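Local structure of beta-N-acetylglucosaminidase-like protein Glycoside hydrolase family 20 (Flavobacterium johnsoniae, 6YHH) at residues A[398-403]-A[441-446]. The protein probably hydrolyses terminal N-acetylglucosamine residues from chitin-derived oligosaccharides, as a family 20 beta-N-acetylhexosaminidase (chitobiase) of bacterial chitin use. Residues are numbered along the deposited sequence; the frame is centred on the assembly and turned at random.
Sequences DAVKKG and ARILGG
The C-terminal end of helix 394-401, closed by a Schellman motif at Gly403, is held by Arg442, which lies just before strand 443-450 of the TIM-barrel catalytic domain of this family 20 glycosidase. Arg442 NH1 donates to Val400 O over 2.8 Å. The N-H...O angle is 148°. The donor stands close to the line of the carbonyl (C=O...N 164°), and the oxygen is tilted somewhat from the guanidinium plane. Val400 O also accepts Gly403 N at 3.2 Å, so one oxygen serves both the turn and the arginine. Gly403 has positive phi and no side chain, and its CA sits 3.6 Å above one face of the guanidinium, nearer the margin than the centre. In the guanidinium plane, at its edge, a water accepts from Arg442 NH1 and donates to Lys401 O, tying a second carbonyl of the helix end to the same nitrogen. With CD anti to CA (chi2 178°), the arginine reaches past Val400 to the turn; at its base, Arg442 CB packs 3.6 Å from Val400 CG1. That methyl also meets Ile443 CG1 at 4.1 Å, an apolar contact between helix and barrel strand. Thr406 of the neighbouring parallel strand 406-408 touches Val400 and shares a backbone hydrogen bond with Arg442. With an alanine here in place of Arg442, Val400 O keeps Gly403 N, but the turn would probably lose its tie to the start of strand 443-450, and the water one of its partners. The C-terminal end of a helix is the negative end of its dipole, so a cationic donor bonded to a last-turn carbonyl is likely to be favourable.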
loop_
_atom_site.group_PDB
_atom_site.type_symbol
_atom_site.label_atom_id
_atom_site.label_comp_id
_atom_site.label_asym_id
_atom_site.label_seq_id
_atom_site.Cartn_x
_atom_site.Cartn_y
_atom_site.Cartn_z
ATOM N N ASP A 398 -26.174 17.917 -27.458
ATOM C CA ASP A 398 -26.480 19.368 -27.512
ATOM C C ASP A 398 -25.253 20.285 -27.557
ATOM O O ASP A 398 -25.219 21.266 -28.267
ATOM C CB ASP A 398 -27.413 19.770 -26.373
ATOM C CG ASP A 398 -28.798 19.076 -26.449
ATOM O OD1 ASP A 398 -29.094 18.398 -27.461
ATOM O OD2 ASP A 398 -29.584 19.148 -25.461
ATOM N N ALA A 399 -24.232 19.988 -26.765
ATOM C CA ALA A 399 -23.062 20.793 -26.723
ATOM C C ALA A 399 -22.280 20.723 -28.023
ATOM O O ALA A 399 -21.832 21.747 -28.531
ATOM C CB ALA A 399 -22.140 20.340 -25.579
ATOM N N VAL A 400 -22.118 19.547 -28.589
ATOM C CA VAL A 400 -21.276 19.479 -29.820
ATOM C C VAL A 400 -22.032 20.125 -30.991
ATOM O O VAL A 400 -21.367 20.757 -31.807
ATOM C CB VAL A 400 -20.775 18.084 -30.198
ATOM C CG1 VAL A 400 -19.811 17.600 -29.096
ATOM C CG2 VAL A 400 -21.861 17.075 -30.506
ATOM N N LYS A 401 -23.361 19.973 -31.006
ATOM C CA LYS A 401 -24.165 20.689 -32.067
ATOM C C LYS A 401 -24.043 22.202 -31.952
ATOM O O LYS A 401 -24.110 22.947 -32.985
ATOM C CB LYS A 401 -25.604 20.228 -32.149
ATOM C CG LYS A 401 -25.677 18.800 -32.638
ATOM C CD LYS A 401 -27.105 18.307 -32.760
ATOM C CE LYS A 401 -27.106 17.000 -33.543
ATOM N NZ LYS A 401 -28.497 16.658 -33.929
ATOM N N LYS A 402 -23.901 22.709 -30.737
ATOM C CA LYS A 402 -23.735 24.141 -30.545
ATOM C C LYS A 402 -22.337 24.665 -30.711
ATOM O O LYS A 402 -22.084 25.862 -30.555
ATOM C CB LYS A 402 -24.274 24.577 -29.182
ATOM C CG LYS A 402 -25.767 24.499 -29.033
ATOM C CD LYS A 402 -26.148 24.916 -27.602
ATOM C CE LYS A 402 -27.404 24.312 -27.029
ATOM N NZ LYS A 402 -28.616 24.780 -27.673
ATOM N N GLY A 403 -21.368 23.794 -30.899
ATOM C CA GLY A 403 -20.032 24.208 -31.170
ATOM C C GLY A 403 -18.938 24.002 -30.136
ATOM O O GLY A 403 -17.822 24.516 -30.316
ATOM N N ALA A 441 -15.947 15.323 -34.301
ATOM C CA ALA A 441 -14.590 15.598 -33.913
ATOM C C ALA A 441 -14.526 16.410 -32.628
ATOM O O ALA A 441 -13.478 16.484 -32.032
ATOM C CB ALA A 441 -13.873 16.384 -34.997
ATOM N N ARG A 442 -15.638 17.002 -32.236
ATOM C CA ARG A 442 -15.740 17.722 -30.954
ATOM C C ARG A 442 -15.863 16.761 -29.768
ATOM O O ARG A 442 -15.776 17.233 -28.655
ATOM C CB ARG A 442 -16.950 18.660 -30.958
ATOM C CG ARG A 442 -16.707 19.914 -31.811
ATOM C CD ARG A 442 -17.920 20.837 -31.870
ATOM N NE ARG A 442 -17.692 21.733 -33.007
ATOM C CZ ARG A 442 -18.563 21.980 -33.990
ATOM N NH1 ARG A 442 -19.817 21.530 -34.036
ATOM N NH2 ARG A 442 -18.121 22.731 -34.999
ATOM N N ILE A 443 -16.183 15.481 -29.984
ATOM C CA ILE A 443 -16.226 14.531 -28.890
ATOM C C ILE A 443 -14.796 14.116 -28.559
ATOM O O ILE A 443 -14.139 13.299 -29.257
ATOM C CB ILE A 443 -17.085 13.330 -29.237
ATOM C CG1 ILE A 443 -18.516 13.767 -29.567
ATOM C CG2 ILE A 443 -17.156 12.360 -28.069
ATOM C CD1 ILE A 443 -19.395 12.710 -30.229
ATOM N N LEU A 444 -14.243 14.747 -27.568
ATOM C CA LEU A 444 -12.823 14.519 -27.265
ATOM C C LEU A 444 -12.602 13.107 -26.695
ATOM O O LEU A 444 -11.522 12.523 -26.868
ATOM C CB LEU A 444 -12.277 15.534 -26.231
ATOM C CG LEU A 444 -12.357 16.970 -26.670
ATOM C CD1 LEU A 444 -11.853 17.954 -25.625
ATOM C CD2 LEU A 444 -11.560 17.164 -27.952
ATOM N N GLY A 445 -13.581 12.574 -25.959
ATOM C CA GLY A 445 -13.420 11.274 -25.350
ATOM C C GLY A 445 -14.271 11.145 -24.109
ATOM O O GLY A 445 -15.381 11.706 -24.034
ATOM N N GLY A 446 -13.783 10.370 -23.138
ATOM C CA GLY A 446 -14.589 10.108 -21.930
ATOM C C GLY A 446 -13.707 9.986 -20.718
ATOM O O GLY A 446 -12.473 9.900 -20.827
HETATM O O HOH W 1 -22.428 22.174 -35.527
#